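Local coordinates for protein fructuronate-tagaturonate epimerase UxaE from Cohnella laeviribosi in complex with 1 glycerol (Cohnella laeviribosi, PDB 6IL9) that catalyses the interconversion of fructuronate and tagaturonate, probably with the help of the zinc ion bound in its TIM barrel, at residues 29-34 / 48-53; 41-46 / 62-67; 70-75 / 142-147. All blocks are in the same frame, centred on the assembly; numbering follows the deposited sequence.

In the fold
The three contacts run from the small antiparallel sheet near the N-terminus to the flank of the TIM barrel. Interaction 2 is a strand pair inside that sheet: 39-45 and 62-66, joined by backbone hydrogen bonds, with mostly buried side chains on both faces. Interaction 1 holds short helix 49-53 against the next strand, 29-36, and lies nearer the surface; its chemistry is one hydroxyl and a few aliphatic groups. Interaction 3 is fully buried and brings helix 69-78, which follows the sheet, against barrel helix 135-149 through rings and aliphatic carbons, with no hydrogen bond across. V31 touches F147, and E66 O accepts a hydrogen bond from N71 ND2, so the three meet.

Interaction 1: 29-34 / 48-53; sequences TRVQMI and GKLYDE
With OG1 of T29 beside its own backbone N (chi1 -56°), CG2 is left anti to that N, and both branches meet the first turn of helix 49-53. OG1 accepts the amide of Y51, N to OG1 3.2 Å, in a bond bent to 146° at the hydrogen. The same hydroxyl donates to G46 O, so two bonds fix its rotation. L50 has CG anti to its backbone N (chi1 174°), and this puts CG 3.9 Å from T29 CG2. G48 stands at the N-cap and has no side chain with which to bind the Y51 amide; the hydroxyl of T29, lent from a strand, does so instead. A CB on G48 would come only 2.5 Å from T29 OG1 and would also press on the carbonyl oxygen before it.

Strand 29-36 is the second of five in the antiparallel sheet that precedes the TIM barrel, and the helix belongs to the connection from strand 39-45 to strand 57-59. The helix runs across the strand with 7.9 Å between the segment axes. Beside the polar contact the packing is aliphatic: T29 CB lies 3.8 Å from L50 CB, while V31 and L50 meet tip to tip, CG1 to CD2 at 3.7 Å. F79 touches both V31 and L50. Y51 crosses T29 at about a right angle, its CB 3.7 Å from T29 CG2; its ring then leads away from the strand to place OH on E58.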
ATOM      1  N   THR A  29       9.959  25.191 -22.687  1.00 40.12           N
ATOM      2  CA  THR A  29       8.651  25.227 -22.046  1.00 37.60           C
ATOM      3  C   THR A  29       8.802  25.189 -20.532  1.00 34.68           C
ATOM      4  O   THR A  29       9.442  24.282 -19.992  1.00 31.20           O
ATOM      5  CB  THR A  29       7.774  24.057 -22.499  1.00 36.67           C
ATOM      6  OG1 THR A  29       7.668  24.056 -23.927  1.00 33.81           O
ATOM      7  CG2 THR A  29       6.373  24.172 -21.885  1.00 32.20           C
ATOM      8  N   ARG A  30       8.195  26.166 -19.859  1.00 33.60           N
ATOM      9  CA  ARG A  30       8.103  26.208 -18.407  1.00 34.97           C
ATOM     10  C   ARG A  30       6.744  25.671 -17.972  1.00 29.92           C
ATOM     11  O   ARG A  30       5.727  25.956 -18.607  1.00 27.91           O
ATOM     12  CB  ARG A  30       8.278  27.636 -17.895  1.00 35.37           C
ATOM     13  CG  ARG A  30       9.716  28.059 -17.691  1.00 39.66           C
ATOM     14  CD  ARG A  30       9.851  29.568 -17.816  1.00 44.22           C
ATOM     15  NE  ARG A  30       9.500  30.026 -19.158  1.00 49.78           N
ATOM     16  CZ  ARG A  30       8.516  30.877 -19.431  1.00 49.47           C
ATOM     17  NH1 ARG A  30       7.771  31.380 -18.454  1.00 53.41           N
ATOM     18  NH2 ARG A  30       8.279  31.232 -20.689  1.00 48.78           N
ATOM     19  N   VAL A  31       6.726  24.877 -16.905  1.00 29.71           N
ATOM     20  CA  VAL A  31       5.481  24.311 -16.398  1.00 28.42           C
ATOM     21  C   VAL A  31       5.462  24.451 -14.883  1.00 29.28           C
ATOM     22  O   VAL A  31       6.496  24.311 -14.218  1.00 28.18           O
ATOM     23  CB  VAL A  31       5.304  22.832 -16.805  1.00 30.94           C
ATOM     24  CG1 VAL A  31       5.001  22.714 -18.292  1.00 32.63           C
ATOM     25  CG2 VAL A  31       6.543  22.038 -16.451  1.00 31.56           C
ATOM     26  N   GLN A  32       4.279  24.736 -14.340  1.00 25.02           N
ATOM     27  CA  GLN A  32       4.072  24.764 -12.898  1.00 22.46           C
ATOM     28  C   GLN A  32       2.670  24.252 -12.614  1.00 19.23           C
ATOM     29  O   GLN A  32       1.860  24.083 -13.524  1.00 19.22           O
ATOM     30  CB  GLN A  32       4.255  26.172 -12.329  1.00 23.34           C
ATOM     31  CG  GLN A  32       3.212  27.162 -12.791  1.00 26.02           C
ATOM     32  CD  GLN A  32       3.550  28.577 -12.371  1.00 31.25           C
ATOM     33  OE1 GLN A  32       4.719  28.916 -12.171  1.00 35.59           O
ATOM     34  NE2 GLN A  32       2.531  29.409 -12.221  1.00 30.55           N
ATOM     35  N   MET A  33       2.394  23.997 -11.333  1.00 17.65           N
ATOM     36  CA  MET A  33       1.079  23.568 -10.878  1.00 17.49           C
ATOM     37  C   MET A  33       0.452  24.657 -10.017  1.00 19.53           C
ATOM     38  O   MET A  33       1.143  25.334  -9.246  1.00 19.27           O
ATOM     39  CB  MET A  33       1.164  22.262 -10.075  1.00 16.57           C
ATOM     40  CG  MET A  33      -0.182  21.614  -9.800  1.00 22.29           C
ATOM     41  SD  MET A  33      -0.078  19.979  -8.990  1.00 21.68           S
ATOM     42  CE  MET A  33       1.178  19.275 -10.133  1.00 11.03           C
ATOM     43  N   ILE A  34      -0.863  24.824 -10.161  1.00 18.04           N
ATOM     44  CA  ILE A  34      -1.621  25.828  -9.441  1.00 18.43           C
ATOM     45  C   ILE A  34      -2.872  25.174  -8.878  1.00 19.03           C
ATOM     46  O   ILE A  34      -3.214  24.037  -9.209  1.00 18.97           O
ATOM     47  CB  ILE A  34      -2.015  27.021 -10.341  1.00 18.76           C
ATOM     48  CG1 ILE A  34      -2.971  26.543 -11.438  1.00 22.44           C
ATOM     49  CG2 ILE A  34      -0.778  27.672 -10.941  1.00 19.88           C
ATOM     50  CD1 ILE A  34      -3.694  27.679 -12.166  1.00 23.38           C
ATOM     51  N   GLY A  48       7.667  24.971 -27.319  1.00 33.09           N
ATOM     52  CA  GLY A  48       8.438  23.749 -27.202  1.00 39.18           C
ATOM     53  C   GLY A  48       7.555  22.533 -27.325  1.00 36.43           C
ATOM     54  O   GLY A  48       6.327  22.617 -27.298  1.00 34.70           O
ATOM     55  N   LYS A  49       8.213  21.376 -27.466  1.00 35.54           N
ATOM     56  CA  LYS A  49       7.471  20.131 -27.631  1.00 35.27           C
ATOM     57  C   LYS A  49       6.640  19.810 -26.398  1.00 32.61           C
ATOM     58  O   LYS A  49       5.570  19.207 -26.517  1.00 31.43           O
ATOM     59  CB  LYS A  49       8.419  18.969 -27.937  1.00 37.37           C
ATOM     60  CG  LYS A  49       8.951  18.952 -29.370  1.00 42.44           C
ATOM     61  CD  LYS A  49       9.740  17.680 -29.662  1.00 47.84           C
ATOM     62  CE  LYS A  49      10.876  17.486 -28.667  1.00 50.61           C
ATOM     63  NZ  LYS A  49      11.708  18.716 -28.505  1.00 55.39           N
ATOM     64  N   LEU A  50       7.116  20.192 -25.212  1.00 33.21           N
ATOM     65  CA  LEU A  50       6.313  19.986 -24.011  1.00 33.97           C
ATOM     66  C   LEU A  50       5.031  20.808 -24.077  1.00 30.13           C
ATOM     67  O   LEU A  50       3.938  20.290 -23.830  1.00 28.98           O
ATOM     68  CB  LEU A  50       7.129  20.333 -22.765  1.00 32.02           C
ATOM     69  CG  LEU A  50       6.370  20.312 -21.435  1.00 32.32           C
ATOM     70  CD1 LEU A  50       5.640  18.987 -21.244  1.00 33.05           C
ATOM     71  CD2 LEU A  50       7.314  20.589 -20.269  1.00 32.75           C
ATOM     72  N   TYR A  51       5.146  22.095 -24.434  1.00 31.81           N
ATOM     73  CA  TYR A  51       3.957  22.933 -24.581  1.00 30.93           C
ATOM     74  C   TYR A  51       2.987  22.347 -25.602  1.00 33.20           C
ATOM     75  O   TYR A  51       1.768  22.357 -25.393  1.00 30.94           O
ATOM     76  CB  TYR A  51       4.360  24.356 -24.983  1.00 30.79           C
ATOM     77  CG  TYR A  51       3.206  25.349 -25.052  1.00 34.92           C
ATOM     78  CD1 TYR A  51       2.374  25.417 -26.172  1.00 31.39           C
ATOM     79  CD2 TYR A  51       2.954  26.222 -23.999  1.00 33.54           C
ATOM     80  CE1 TYR A  51       1.323  26.321 -26.236  1.00 34.17           C
ATOM     81  CE2 TYR A  51       1.908  27.133 -24.058  1.00 32.05           C
ATOM     82  CZ  TYR A  51       1.097  27.175 -25.177  1.00 34.51           C
ATOM     83  OH  TYR A  51       0.059  28.078 -25.230  1.00 35.60           O
ATOM     84  N   ASP A  52       3.512  21.833 -26.718  1.00 36.16           N
ATOM     85  CA  ASP A  52       2.645  21.366 -27.795  1.00 35.26           C
ATOM     86  C   ASP A  52       1.913  20.091 -27.408  1.00 32.58           C
ATOM     87  O   ASP A  52       0.761  19.884 -27.810  1.00 31.24           O
ATOM     88  CB  ASP A  52       3.464  21.138 -29.066  1.00 35.22           C
ATOM     89  CG  ASP A  52       4.170  22.391 -29.537  1.00 38.83           C
ATOM     90  OD1 ASP A  52       3.641  23.498 -29.311  1.00 38.97           O
ATOM     91  OD2 ASP A  52       5.256  22.269 -30.139  1.00 46.12           O
ATOM     92  N   GLU A  53       2.567  19.223 -26.629  1.00 32.44           N
ATOM     93  CA  GLU A  53       2.009  17.908 -26.336  1.00 30.37           C
ATOM     94  C   GLU A  53       0.993  17.948 -25.201  1.00 27.00           C
ATOM     95  O   GLU A  53       0.059  17.139 -25.184  1.00 26.78           O
ATOM     96  CB  GLU A  53       3.139  16.927 -26.015  1.00 31.10           C
ATOM     97  CG  GLU A  53       3.986  16.572 -27.237  1.00 34.20           C
ATOM     98  CD  GLU A  53       5.349  15.999 -26.886  1.00 38.48           C
ATOM     99  OE1 GLU A  53       5.539  15.545 -25.736  1.00 33.32           O
ATOM    100  OE2 GLU A  53       6.237  16.012 -27.771  1.00 36.84           O
TER

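Interaction 2: 41-46 / 62-67; sequences YLVAEG and VKLCEL
Four backbone hydrogen bonds join the strands in two reciprocal pairs. L42 N gives to C65 O and C65 N to L42 O, each at 2.8 Å; A44 and K63 exchange the second pair, of which K63 N to A44 O is nearly straight (172° at the hydrogen). Between them V43 and L64 form a non-hydrogen-bonded pair, where V43 CA makes a CA-H...O contact with K63 O at 3.3 Å. A water lies between Y41 OH and E66 OE2, doubtfully close to the latter, and E66 OE1 has a salt bridge with R39.

This is the antiparallel pairing of strands 39-45 and 62-66 inside the five-stranded sheet, where strand 29-36 follows on beyond 39-45. One face carries L42, C65, A44 and K63; L42 CB and C65 CB touch at 4.0 Å, with L54 and helix 69-78 above them. L67 crosses L42 at about a right angle, CD1 to CG. The other face carries V43, L64 and V62; helix 2-12 packs on L64 and Y41, and I34 on V43. L64 has CG anti to its backbone N (chi1 -179°), which carries CG toward Y41 CD1; its CD2 lies 4.2 Å above the Y41 ring plane, toward the rim, and CD1 is 3.5 Å from Y41 CB. C65 O lies at the edge of that ring. V43 CG1 and V62 CG1 pack tightly at 3.5 Å.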
ATOM      1  N   TYR A  41      -4.344  22.484 -11.482  1.00 20.75           N
ATOM      2  CA  TYR A  41      -4.052  22.565 -12.912  1.00 20.04           C
ATOM      3  C   TYR A  41      -2.550  22.633 -13.145  1.00 19.01           C
ATOM      4  O   TYR A  41      -1.790  23.076 -12.284  1.00 20.97           O
ATOM      5  CB  TYR A  41      -4.665  23.812 -13.572  1.00 19.31           C
ATOM      6  CG  TYR A  41      -6.165  23.925 -13.494  1.00 21.31           C
ATOM      7  CD1 TYR A  41      -6.975  23.358 -14.470  1.00 24.16           C
ATOM      8  CD2 TYR A  41      -6.770  24.633 -12.461  1.00 20.34           C
ATOM      9  CE1 TYR A  41      -8.360  23.469 -14.404  1.00 28.16           C
ATOM     10  CE2 TYR A  41      -8.138  24.744 -12.382  1.00 24.91           C
ATOM     11  CZ  TYR A  41      -8.930  24.171 -13.359  1.00 28.61           C
ATOM     12  OH  TYR A  41     -10.299  24.294 -13.268  1.00 31.85           O
ATOM     13  N   LEU A  42      -2.133  22.211 -14.346  1.00 21.20           N
ATOM     14  CA  LEU A  42      -0.824  22.554 -14.891  1.00 20.82           C
ATOM     15  C   LEU A  42      -0.947  23.833 -15.707  1.00 22.50           C
ATOM     16  O   LEU A  42      -1.946  24.038 -16.401  1.00 27.75           O
ATOM     17  CB  LEU A  42      -0.276  21.453 -15.803  1.00 24.56           C
ATOM     18  CG  LEU A  42       0.037  20.049 -15.321  1.00 28.03           C
ATOM     19  CD1 LEU A  42       0.645  19.262 -16.482  1.00 25.16           C
ATOM     20  CD2 LEU A  42       0.984  20.106 -14.136  1.00 28.03           C
ATOM     21  N   VAL A  43       0.076  24.679 -15.628  1.00 21.97           N
ATOM     22  CA  VAL A  43       0.186  25.892 -16.441  1.00 22.16           C
ATOM     23  C   VAL A  43       1.499  25.818 -17.198  1.00 25.66           C
ATOM     24  O   VAL A  43       2.572  25.782 -16.581  1.00 25.52           O
ATOM     25  CB  VAL A  43       0.125  27.173 -15.590  1.00 24.42           C
ATOM     26  CG1 VAL A  43       0.248  28.404 -16.476  1.00 28.48           C
ATOM     27  CG2 VAL A  43      -1.157  27.228 -14.774  1.00 26.05           C
ATOM     28  N   ALA A  44       1.422  25.817 -18.527  1.00 26.34           N
ATOM     29  CA  ALA A  44       2.594  25.749 -19.386  1.00 24.93           C
ATOM     30  C   ALA A  44       2.772  27.066 -20.136  1.00 28.72           C
ATOM     31  O   ALA A  44       1.796  27.746 -20.468  1.00 27.77           O
ATOM     32  CB  ALA A  44       2.469  24.590 -20.376  1.00 26.31           C
ATOM     33  N   GLU A  45       4.028  27.431 -20.386  1.00 29.61           N
ATOM     34  CA  GLU A  45       4.337  28.653 -21.117  1.00 35.31           C
ATOM     35  C   GLU A  45       5.726  28.529 -21.727  1.00 37.06           C
ATOM     36  O   GLU A  45       6.631  27.965 -21.111  1.00 35.71           O
ATOM     37  CB  GLU A  45       4.260  29.881 -20.203  1.00 40.31           C
ATOM     38  CG  GLU A  45       4.375  31.215 -20.930  1.00 45.04           C
ATOM     39  CD  GLU A  45       4.161  32.395 -20.002  1.00 52.22           C
ATOM     40  OE1 GLU A  45       3.754  33.473 -20.492  1.00 55.04           O
ATOM     41  OE2 GLU A  45       4.393  32.241 -18.781  1.00 51.50           O
ATOM     42  N   GLY A  46       5.889  29.065 -22.934  1.00 38.84           N
ATOM     43  CA  GLY A  46       7.143  28.934 -23.653  1.00 36.46           C
ATOM     44  C   GLY A  46       7.061  27.885 -24.742  1.00 38.58           C
ATOM     45  O   GLY A  46       6.683  26.740 -24.479  1.00 38.03           O
ATOM     46  N   VAL A  62      -0.189  31.072 -22.857  1.00 41.56           N
ATOM     47  CA  VAL A  62      -0.249  30.258 -21.648  1.00 35.32           C
ATOM     48  C   VAL A  62      -1.296  29.170 -21.851  1.00 35.47           C
ATOM     49  O   VAL A  62      -2.397  29.446 -22.339  1.00 34.98           O
ATOM     50  CB  VAL A  62      -0.584  31.117 -20.415  1.00 39.57           C
ATOM     51  CG1 VAL A  62      -0.856  30.247 -19.220  1.00 28.98           C
ATOM     52  CG2 VAL A  62       0.542  32.093 -20.124  1.00 42.46           C
ATOM     53  N   LYS A  63      -0.954  27.938 -21.476  1.00 33.29           N
ATOM     54  CA  LYS A  63      -1.850  26.798 -21.608  1.00 29.98           C
ATOM     55  C   LYS A  63      -2.221  26.293 -20.221  1.00 27.77           C
ATOM     56  O   LYS A  63      -1.337  25.994 -19.413  1.00 26.29           O
ATOM     57  CB  LYS A  63      -1.205  25.677 -22.432  1.00 27.57           C
ATOM     58  CG  LYS A  63      -2.159  24.559 -22.778  1.00 27.73           C
ATOM     59  CD  LYS A  63      -1.484  23.447 -23.582  1.00 32.03           C
ATOM     60  CE  LYS A  63      -1.230  23.885 -25.022  1.00 34.15           C
ATOM     61  NZ  LYS A  63      -0.930  22.731 -25.910  1.00 32.65           N
ATOM     62  N   LEU A  64      -3.526  26.218 -19.951  1.00 26.26           N
ATOM     63  CA  LEU A  64      -4.068  25.718 -18.693  1.00 26.82           C
ATOM     64  C   LEU A  64      -4.560  24.291 -18.897  1.00 24.55           C
ATOM     65  O   LEU A  64      -5.451  24.052 -19.719  1.00 27.53           O
ATOM     66  CB  LEU A  64      -5.212  26.608 -18.216  1.00 28.80           C
ATOM     67  CG  LEU A  64      -5.858  26.226 -16.887  1.00 25.80           C
ATOM     68  CD1 LEU A  64      -4.884  26.544 -15.768  1.00 25.49           C
ATOM     69  CD2 LEU A  64      -7.168  26.982 -16.700  1.00 27.66           C
ATOM     70  N   CYS A  65      -4.009  23.348 -18.130  1.00 25.44           N
ATOM     71  CA  CYS A  65      -4.215  21.928 -18.380  1.00 22.76           C
ATOM     72  C   CYS A  65      -4.755  21.229 -17.146  1.00 22.22           C
ATOM     73  O   CYS A  65      -4.276  21.457 -16.030  1.00 23.80           O
ATOM     74  CB  CYS A  65      -2.910  21.226 -18.789  1.00 24.70           C
ATOM     75  SG  CYS A  65      -1.935  22.112 -20.016  1.00 27.45           S
ATOM     76  N   GLU A  66      -5.729  20.353 -17.364  1.00 21.42           N
ATOM     77  CA  GLU A  66      -6.234  19.495 -16.307  1.00 23.19           C
ATOM     78  C   GLU A  66      -5.210  18.417 -15.969  1.00 22.27           C
ATOM     79  O   GLU A  66      -4.378  18.035 -16.794  1.00 24.69           O
ATOM     80  CB  GLU A  66      -7.541  18.837 -16.741  1.00 27.57           C
ATOM     81  CG  GLU A  66      -8.588  19.828 -17.194  1.00 28.44           C
ATOM     82  CD  GLU A  66      -9.536  20.191 -16.081  1.00 37.90           C
ATOM     83  OE1 GLU A  66      -9.273  19.788 -14.925  1.00 36.76           O
ATOM     84  OE2 GLU A  66     -10.546  20.867 -16.362  1.00 38.08           O
ATOM     85  N   LEU A  67      -5.296  17.907 -14.741  1.00 22.38           N
ATOM     86  CA  LEU A  67      -4.416  16.822 -14.304  1.00 22.85           C
ATOM     87  C   LEU A  67      -4.935  15.481 -14.825  1.00 22.98           C
ATOM     88  O   LEU A  67      -5.313  14.588 -14.069  1.00 26.44           O
ATOM     89  CB  LEU A  67      -4.308  16.812 -12.784  1.00 21.48           C
ATOM     90  CG  LEU A  67      -3.137  17.569 -12.157  1.00 29.65           C
ATOM     91  CD1 LEU A  67      -2.996  18.970 -12.717  1.00 23.38           C
ATOM     92  CD2 LEU A  67      -3.247  17.599 -10.642  1.00 22.58           C
TER
HETATM   93  O   HOH W   1     -11.891  22.529 -14.979  1.00 39.51           O

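Interaction 3: 70-75 / 142-147; sequences ENRLVL and AAYAVF
The hydroxyl of Y144 meets N71 and R72 at the start of helix 69-78 and donates to S68 O, the hydrogen bond that holds the hydroxyl end. R72 N lies 3.1 Å from Y144 OH but at an angle too poor for a hydrogen bond, and N71 CB touches the same oxygen. This is the join between the N-terminal sheet region and the TIM barrel: helix 135-149 is part of the connection from barrel strand 117-124 to strand 156-162, and the segment axes pass 10.4 Å apart at 54°. R72 lays CG over one face of the Y144 ring and 3.7 Å from A143 CB. Its chain bends at chi2 and chi3, and the guanidinium plane stands nearly perpendicular to that ring; NE salt-bridges D140 and NH1 hydrogen-bonds N76. L75 crosses Y144 at about a right angle, CD1 to CE1 3.7 Å. An alanine in place of Y144 would probably leave S68 O without its hydroxyl partner and open a gap beside R72 CB and L75 CD1. F147, edge-to-face with F79, receives a CH-pi contact: L75 CD1 sits 4.1 Å from the F147 ring centroid, almost on the ring normal.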
ATOM      1  N   GLU A  70      -3.725  11.584 -19.768  1.00 26.73           N
ATOM      2  CA  GLU A  70      -2.923  11.820 -20.961  1.00 26.71           C
ATOM      3  C   GLU A  70      -1.821  12.837 -20.697  1.00 22.66           C
ATOM      4  O   GLU A  70      -0.699  12.682 -21.189  1.00 23.92           O
ATOM      5  CB  GLU A  70      -3.815  12.263 -22.126  1.00 30.30           C
ATOM      6  CG  GLU A  70      -4.588  11.114 -22.785  1.00 36.81           C
ATOM      7  CD  GLU A  70      -3.692   9.988 -23.329  1.00 45.61           C
ATOM      8  OE1 GLU A  70      -2.596  10.277 -23.868  1.00 47.87           O
ATOM      9  OE2 GLU A  70      -4.096   8.806 -23.217  1.00 47.74           O
ATOM     10  N   ASN A  71      -2.115  13.882 -19.909  1.00 21.37           N
ATOM     11  CA  ASN A  71      -1.083  14.856 -19.588  1.00 20.77           C
ATOM     12  C   ASN A  71      -0.043  14.275 -18.640  1.00 20.85           C
ATOM     13  O   ASN A  71       1.112  14.710 -18.655  1.00 22.56           O
ATOM     14  CB  ASN A  71      -1.714  16.117 -18.998  1.00 21.61           C
ATOM     15  CG  ASN A  71      -2.288  17.030 -20.070  1.00 22.44           C
ATOM     16  OD1 ASN A  71      -1.886  16.964 -21.238  1.00 25.50           O
ATOM     17  ND2 ASN A  71      -3.230  17.887 -19.678  1.00 25.37           N
ATOM     18  N   ARG A  72      -0.423  13.284 -17.826  1.00 21.47           N
ATOM     19  CA  ARG A  72       0.575  12.603 -17.007  1.00 20.38           C
ATOM     20  C   ARG A  72       1.564  11.846 -17.880  1.00 20.82           C
ATOM     21  O   ARG A  72       2.766  11.819 -17.591  1.00 19.94           O
ATOM     22  CB  ARG A  72      -0.100  11.652 -16.014  1.00 20.65           C
ATOM     23  CG  ARG A  72       0.837  11.116 -14.945  1.00 19.56           C
ATOM     24  CD  ARG A  72       1.435   9.752 -15.340  1.00 19.80           C
ATOM     25  NE  ARG A  72       0.446   8.690 -15.206  1.00 20.60           N
ATOM     26  CZ  ARG A  72       0.692   7.399 -15.396  1.00 21.43           C
ATOM     27  NH1 ARG A  72       1.906   6.992 -15.743  1.00 19.81           N
ATOM     28  NH2 ARG A  72      -0.283   6.517 -15.237  1.00 22.20           N
ATOM     29  N   LEU A  73       1.081  11.233 -18.959  1.00 23.53           N
ATOM     30  CA  LEU A  73       1.988  10.514 -19.847  1.00 22.58           C
ATOM     31  C   LEU A  73       2.939  11.478 -20.540  1.00 23.36           C
ATOM     32  O   LEU A  73       4.114  11.162 -20.750  1.00 22.69           O
ATOM     33  CB  LEU A  73       1.190   9.699 -20.864  1.00 23.73           C
ATOM     34  CG  LEU A  73       0.225   8.674 -20.261  1.00 27.98           C
ATOM     35  CD1 LEU A  73      -0.590   7.973 -21.334  1.00 27.62           C
ATOM     36  CD2 LEU A  73       1.001   7.657 -19.441  1.00 27.21           C
ATOM     37  N   VAL A  74       2.455  12.677 -20.872  1.00 23.36           N
ATOM     38  CA  VAL A  74       3.334  13.705 -21.425  1.00 23.65           C
ATOM     39  C   VAL A  74       4.405  14.093 -20.410  1.00 21.21           C
ATOM     40  O   VAL A  74       5.595  14.192 -20.739  1.00 23.61           O
ATOM     41  CB  VAL A  74       2.508  14.922 -21.872  1.00 21.61           C
ATOM     42  CG1 VAL A  74       3.424  15.996 -22.424  1.00 25.32           C
ATOM     43  CG2 VAL A  74       1.459  14.496 -22.883  1.00 25.15           C
ATOM     44  N   LEU A  75       4.008  14.302 -19.150  1.00 21.85           N
ATOM     45  CA  LEU A  75       5.003  14.629 -18.132  1.00 22.32           C
ATOM     46  C   LEU A  75       6.006  13.490 -17.964  1.00 21.78           C
ATOM     47  O   LEU A  75       7.203  13.731 -17.774  1.00 22.58           O
ATOM     48  CB  LEU A  75       4.323  14.942 -16.796  1.00 22.19           C
ATOM     49  CG  LEU A  75       3.509  16.229 -16.658  1.00 23.26           C
ATOM     50  CD1 LEU A  75       3.160  16.457 -15.189  1.00 23.80           C
ATOM     51  CD2 LEU A  75       4.257  17.423 -17.210  1.00 27.05           C
ATOM     52  N   ALA A 142       0.256   9.621  -7.965  1.00 16.05           N
ATOM     53  CA  ALA A 142       1.634   9.614  -7.479  1.00 16.72           C
ATOM     54  C   ALA A 142       2.555  10.456  -8.357  1.00 16.43           C
ATOM     55  O   ALA A 142       3.415  11.179  -7.843  1.00 17.45           O
ATOM     56  CB  ALA A 142       2.159   8.177  -7.400  1.00 16.01           C
ATOM     57  N   ALA A 143       2.403  10.362  -9.682  1.00 16.43           N
ATOM     58  CA  ALA A 143       3.263  11.131 -10.580  1.00 15.16           C
ATOM     59  C   ALA A 143       3.033  12.624 -10.412  1.00 18.75           C
ATOM     60  O   ALA A 143       3.988  13.413 -10.391  1.00 17.23           O
ATOM     61  CB  ALA A 143       3.016  10.722 -12.037  1.00 16.63           C
ATOM     62  N   TYR A 144       1.775  13.034 -10.304  1.00 18.34           N
ATOM     63  CA  TYR A 144       1.494  14.449 -10.118  1.00 17.20           C
ATOM     64  C   TYR A 144       1.958  14.927  -8.751  1.00 16.33           C
ATOM     65  O   TYR A 144       2.330  16.097  -8.592  1.00 17.55           O
ATOM     66  CB  TYR A 144       0.004  14.702 -10.315  1.00 19.03           C
ATOM     67  CG  TYR A 144      -0.420  14.817 -11.765  1.00 18.36           C
ATOM     68  CD1 TYR A 144       0.136  15.786 -12.592  1.00 18.69           C
ATOM     69  CD2 TYR A 144      -1.380  13.973 -12.296  1.00 17.28           C
ATOM     70  CE1 TYR A 144      -0.255  15.907 -13.912  1.00 20.93           C
ATOM     71  CE2 TYR A 144      -1.773  14.082 -13.628  1.00 18.13           C
ATOM     72  CZ  TYR A 144      -1.212  15.055 -14.417  1.00 20.65           C
ATOM     73  OH  TYR A 144      -1.619  15.167 -15.731  1.00 22.71           O
ATOM     74  N   ALA A 145       1.946  14.040  -7.756  1.00 14.65           N
ATOM     75  CA  ALA A 145       2.405  14.408  -6.425  1.00 16.58           C
ATOM     76  C   ALA A 145       3.896  14.725  -6.416  1.00 17.21           C
ATOM     77  O   ALA A 145       4.319  15.728  -5.830  1.00 18.04           O
ATOM     78  CB  ALA A 145       2.094  13.288  -5.436  1.00 15.83           C
ATOM     79  N   VAL A 146       4.719  13.872  -7.036  1.00 16.50           N
ATOM     80  CA  VAL A 146       6.153  14.167  -6.988  1.00 17.24           C
ATOM     81  C   VAL A 146       6.468  15.386  -7.842  1.00 16.90           C
ATOM     82  O   VAL A 146       7.416  16.120  -7.552  1.00 19.33           O
ATOM     83  CB  VAL A 146       7.021  12.960  -7.402  1.00 18.23           C
ATOM     84  CG1 VAL A 146       6.818  11.805  -6.442  1.00 18.65           C
ATOM     85  CG2 VAL A 146       6.753  12.542  -8.849  1.00 15.74           C
ATOM     86  N   PHE A 147       5.682  15.630  -8.893  1.00 18.75           N
ATOM     87  CA  PHE A 147       5.869  16.843  -9.685  1.00 20.34           C
ATOM     88  C   PHE A 147       5.511  18.080  -8.868  1.00 19.44           C
ATOM     89  O   PHE A 147       6.278  19.048  -8.816  1.00 19.38           O
ATOM     90  CB  PHE A 147       5.027  16.758 -10.964  1.00 18.36           C
ATOM     91  CG  PHE A 147       5.292  17.869 -11.959  1.00 20.85           C
ATOM     92  CD1 PHE A 147       6.338  17.777 -12.867  1.00 24.89           C
ATOM     93  CD2 PHE A 147       4.473  18.983 -11.996  1.00 23.51           C
ATOM     94  CE1 PHE A 147       6.574  18.796 -13.783  1.00 29.16           C
ATOM     95  CE2 PHE A 147       4.706  20.009 -12.910  1.00 27.85           C
ATOM     96  CZ  PHE A 147       5.755  19.907 -13.804  1.00 28.23           C
TER